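Local structure of ribulose bisphosphate carboxylase (Pyrococcus horikoshii, 2D69) at the interface of chains A and B. The protein catalyses the carboxylation and oxygenation of ribulose 1,5-bisphosphate as an octameric type III Rubisco built solely from large subunits. Coordinates in Å, arbitrary orientation; residue numbers count along the deposited sequence, not the author numbering. Chains: chain A/B, Ribulose bisphosphate carboxylase.

Contact 1: the interface of chains A and B. Residues chain A 60, 62-65; chain B 161, 163-165, 169.
A:Pro62 to A:Ala65, a turn in the loop after strand 55-57, points its A:Glu63 N at B:Glu169, while B:Gly164 takes a positive phi (116°) that glycine readily adopts. This is the dimer seam of Rubisco, where the N-terminal domain of one large subunit meets the alpha/beta-barrel domain of the other. A:Pro62 wedges its ring into chain B. CG lies over the centre of one face of the B:Trp165 indole, a CH-pi contact 3.6 Å from the centroid of the six-membered ring. CB rests near B:Trp165 CA, and CD meets the ring of B:Pro161 tip to tip, 3.8 Å from its CD. B:Pro161, which follows a cis peptide bond, also lends its carbonyl O to B:Trp165 NE1 (2.8 Å); the N-H reaches it from above the carbonyl plane and helps fix the rotation of the indole. An alanine in place of B:Trp165, lacking the indole under A:Pro62 CG, would probably open a gap beside the proline and leave the carbonyl O of B:Pro161 without this N-H. B:Glu169, on helix 167-180, has CG anti to the carbonyl carbon (chi1 -65°) and an extended chain, which lays its carboxylate alongside A:Pro62 CA and CB. OE2 accepts the nearly straight hydrogen bond from A:Glu63 N (3.0 Å, 168° at H) on its syn side, somewhat out of the carboxylate plane. OE1 binds water 1 at 2.5 Å, and this water also joins A:Met64 N (3.1 Å) to B:Gly164 O. A:Glu63 OE1 stands 4.7 Å from B:Glu169 OE2, a like-charge neighbour whose repulsion the backbone N-H may partly offset.

Contact 2: the interface of chains A and B. Residues chain A 164, 194, 196; chain B 64-65, 91.
A:Phe196 presents one face of its ring to B:Met64 and its edge to B:Thr91, joining the barrel domain of one Rubisco large subunit to the N-terminal domain of its partner. The tightly packed part centres on this phenyl ring. B:Met64 CG stands 3.9 Å above the plane, offset toward the rim. The methionine bends at chi2 and chi3 (-63° and -62°), which curls its methyl CE back beside the same ring, 3.9 Å from A:Phe196 CD2. Within chain B, the methyl CG2 of B:Thr91 touches that CE at 3.7 Å, about at right angles to the phenyl contact. From the opposite face A:Phe194 CB closes in, 3.7 Å above the plane of A:Phe196 and again toward the rim, leaving the ring clasped between its own chain and the partner. A:Phe196 takes the crowded position, CG between the backbone N and the carbonyl carbon (chi1 50°), and thus turns its far end toward 3-10 helix 90-92. There the carbonyl O of B:Thr91 lies at the ring edge, in plane, 3.7 Å from A:Phe196 CZ; the slightly positive ring hydrogens probably favour this approach. No direct hydrogen bond crosses this patch.

The looser, watered side is formed by backbone. A:Gly164 O binds water 2 at 2.7 Å, and the water is shared with B:Met64 N at 3.2 Å, a longer link, and bent at the N-H. A:Gly164 CA also packs against B:Met64 CB at 3.9 Å. The lack of a side chain on A:Gly164 probably allows the two backbones to come close enough to share this water.

Contact 1: the interface of chains A and B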
loop_
_atom_site.group_PDB
_atom_site.type_symbol
_atom_site.label_atom_id
_atom_site.label_comp_id
_atom_site.label_asym_id
_atom_site.label_seq_id
_atom_site.Cartn_x
_atom_site.Cartn_y
_atom_site.Cartn_z
ATOM N N LYS A 60 -27.008 -8.691 40.017
ATOM C CA LYS A 60 -27.551 -7.400 39.618
ATOM C C LYS A 60 -27.848 -7.341 38.121
ATOM O O LYS A 60 -26.973 -7.594 37.252
ATOM C CB LYS A 60 -26.632 -6.229 40.041
ATOM C CG LYS A 60 -27.113 -4.815 39.570
ATOM C CD LYS A 60 -26.317 -3.645 40.196
ATOM C CE LYS A 60 -27.060 -2.293 39.989
ATOM N NZ LYS A 60 -26.395 -1.172 40.781
ATOM N N PRO A 62 -28.351 -5.738 34.585
ATOM C CA PRO A 62 -27.741 -4.645 33.827
ATOM C C PRO A 62 -28.789 -3.562 33.570
ATOM O O PRO A 62 -29.960 -3.850 33.238
ATOM C CB PRO A 62 -27.317 -5.301 32.519
ATOM C CG PRO A 62 -28.009 -6.595 32.456
ATOM C CD PRO A 62 -28.467 -6.970 33.802
ATOM N N GLU A 63 -28.355 -2.320 33.723
ATOM C CA GLU A 63 -29.266 -1.189 33.768
ATOM C C GLU A 63 -30.159 -1.106 32.542
ATOM O O GLU A 63 -31.338 -0.774 32.667
ATOM C CB GLU A 63 -28.471 0.082 33.898
ATOM C CG GLU A 63 -28.094 0.458 35.308
ATOM C CD GLU A 63 -27.796 1.965 35.390
ATOM O OE1 GLU A 63 -26.645 2.325 35.724
ATOM O OE2 GLU A 63 -28.706 2.799 35.065
ATOM N N MET A 64 -29.620 -1.438 31.367
ATOM C CA MET A 64 -30.380 -1.373 30.136
ATOM C C MET A 64 -31.309 -2.550 29.872
ATOM O O MET A 64 -32.048 -2.537 28.892
ATOM C CB MET A 64 -29.417 -1.169 28.932
ATOM C CG MET A 64 -28.631 0.124 29.005
ATOM S SD MET A 64 -29.714 1.554 28.959
ATOM C CE MET A 64 -30.300 1.506 27.273
ATOM N N ALA A 65 -31.307 -3.554 30.735
ATOM C CA ALA A 65 -32.157 -4.738 30.548
ATOM C C ALA A 65 -33.657 -4.387 30.515
ATOM O O ALA A 65 -34.377 -4.813 29.618
ATOM C CB ALA A 65 -31.894 -5.794 31.650
ATOM N N PRO B 161 -29.649 -11.672 32.270
ATOM C CA PRO B 161 -30.388 -11.664 31.017
ATOM C C PRO B 161 -29.429 -11.721 29.865
ATOM O O PRO B 161 -28.225 -11.596 30.044
ATOM C CB PRO B 161 -31.118 -10.320 30.997
ATOM C CG PRO B 161 -30.745 -9.571 32.249
ATOM C CD PRO B 161 -29.808 -10.420 33.046
ATOM N N MET B 163 -29.453 -9.732 27.113
ATOM C CA MET B 163 -29.147 -8.419 26.541
ATOM C C MET B 163 -29.078 -7.320 27.609
ATOM O O MET B 163 -29.655 -7.435 28.673
ATOM C CB MET B 163 -30.165 -8.050 25.465
ATOM C CG MET B 163 -30.274 -9.067 24.261
ATOM S SD MET B 163 -29.093 -8.750 22.984
ATOM C CE MET B 163 -30.065 -7.550 22.019
ATOM N N GLY B 164 -28.330 -6.260 27.329
ATOM C CA GLY B 164 -28.488 -5.012 28.059
ATOM C C GLY B 164 -27.286 -4.594 28.872
ATOM O O GLY B 164 -27.231 -3.484 29.328
ATOM N N TRP B 165 -26.340 -5.505 29.015
ATOM C CA TRP B 165 -25.072 -5.296 29.723
ATOM C C TRP B 165 -24.194 -4.216 29.132
ATOM O O TRP B 165 -23.890 -4.251 27.939
ATOM C CB TRP B 165 -24.247 -6.574 29.596
ATOM C CG TRP B 165 -24.961 -7.785 30.006
ATOM C CD1 TRP B 165 -25.652 -8.662 29.226
ATOM C CD2 TRP B 165 -25.038 -8.258 31.314
ATOM N NE1 TRP B 165 -26.143 -9.681 30.003
ATOM C CE2 TRP B 165 -25.781 -9.457 31.295
ATOM C CE3 TRP B 165 -24.517 -7.821 32.514
ATOM C CZ2 TRP B 165 -26.049 -10.194 32.448
ATOM C CZ3 TRP B 165 -24.777 -8.528 33.633
ATOM C CH2 TRP B 165 -25.545 -9.720 33.608
ATOM N N GLU B 169 -20.497 -3.890 33.393
ATOM C CA GLU B 169 -21.396 -4.922 33.939
ATOM C C GLU B 169 -21.060 -6.315 33.384
ATOM O O GLU B 169 -21.122 -7.301 34.128
ATOM C CB GLU B 169 -22.869 -4.596 33.629
ATOM C CG GLU B 169 -23.396 -3.334 34.309
ATOM C CD GLU B 169 -24.692 -2.772 33.664
ATOM O OE1 GLU B 169 -24.990 -3.087 32.490
ATOM O OE2 GLU B 169 -25.426 -2.017 34.348
HETATM O O HOH W 1 -26.546 -1.740 31.037
#

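Contact 2: the interface of chains A and B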
loop_
_atom_site.group_PDB
_atom_site.type_symbol
_atom_site.label_atom_id
_atom_site.label_comp_id
_atom_site.label_asym_id
_atom_site.label_seq_id
_atom_site.Cartn_x
_atom_site.Cartn_y
_atom_site.Cartn_z
ATOM N N GLY A 164 -24.083 -26.050 -18.845
ATOM C CA GLY A 164 -23.273 -26.847 -19.743
ATOM C C GLY A 164 -22.630 -26.059 -20.845
ATOM O O GLY A 164 -21.826 -26.562 -21.621
ATOM N N PHE A 194 -17.203 -22.423 -14.235
ATOM C CA PHE A 194 -16.777 -23.788 -14.466
ATOM C C PHE A 194 -15.512 -23.834 -15.325
ATOM O O PHE A 194 -15.206 -22.823 -16.074
ATOM C CB PHE A 194 -17.938 -24.553 -15.127
ATOM C CG PHE A 194 -19.266 -24.368 -14.422
ATOM C CD1 PHE A 194 -20.186 -23.438 -14.881
ATOM C CD2 PHE A 194 -19.574 -25.104 -13.304
ATOM C CE1 PHE A 194 -21.400 -23.263 -14.207
ATOM C CE2 PHE A 194 -20.755 -24.909 -12.623
ATOM C CZ PHE A 194 -21.673 -23.983 -13.086
ATOM N N PHE A 196 -15.124 -25.153 -18.162
ATOM C CA PHE A 196 -15.532 -24.931 -19.562
ATOM C C PHE A 196 -16.191 -23.550 -19.737
ATOM O O PHE A 196 -16.475 -23.134 -20.838
ATOM C CB PHE A 196 -16.471 -26.063 -20.072
ATOM C CG PHE A 196 -17.611 -26.354 -19.161
ATOM C CD1 PHE A 196 -18.769 -25.604 -19.220
ATOM C CD2 PHE A 196 -17.503 -27.363 -18.207
ATOM C CE1 PHE A 196 -19.823 -25.850 -18.321
ATOM C CE2 PHE A 196 -18.538 -27.631 -17.320
ATOM C CZ PHE A 196 -19.699 -26.879 -17.364
ATOM N N MET B 64 -21.498 -29.758 -23.133
ATOM C CA MET B 64 -21.318 -30.280 -21.775
ATOM C C MET B 64 -22.620 -30.673 -21.023
ATOM O O MET B 64 -22.575 -31.192 -19.910
ATOM C CB MET B 64 -20.457 -29.296 -20.957
ATOM C CG MET B 64 -18.972 -29.280 -21.400
ATOM S SD MET B 64 -18.190 -30.959 -21.124
ATOM C CE MET B 64 -18.382 -31.009 -19.357
ATOM N N ALA B 65 -23.766 -30.372 -21.605
ATOM C CA ALA B 65 -25.055 -30.543 -20.939
ATOM C C ALA B 65 -25.432 -32.010 -20.708
ATOM O O ALA B 65 -25.959 -32.319 -19.664
ATOM C CB ALA B 65 -26.139 -29.859 -21.735
ATOM N N THR B 91 -19.106 -31.974 -13.015
ATOM C CA THR B 91 -19.217 -30.928 -13.994
ATOM C C THR B 91 -20.349 -29.936 -13.678
ATOM O O THR B 91 -20.450 -28.887 -14.333
ATOM C CB THR B 91 -19.475 -31.521 -15.372
ATOM O OG1 THR B 91 -20.497 -32.505 -15.265
ATOM C CG2 THR B 91 -18.280 -32.285 -15.881
HETATM O O HOH W 2 -20.440 -26.903 -23.957
#

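The C-alpha centres of contact 1 and contact 2 lie about 55 Å apart, at opposite ends of one two-fold symmetric dimer. Met64, Ala65 and Gly164 appear in both with the chains exchanged, so the two parts sample neighbouring portions of one repeated seam. Contact 2 is centred about 13 Å from A:Lys160, the predicted proton acceptor, whereas contact 1 is about 54 Å from it and, by symmetry, belongs beside the active site of chain B. Each N-terminal domain therefore buttresses its partner's catalytic barrel, making the dimer the likely working unit within the octamer.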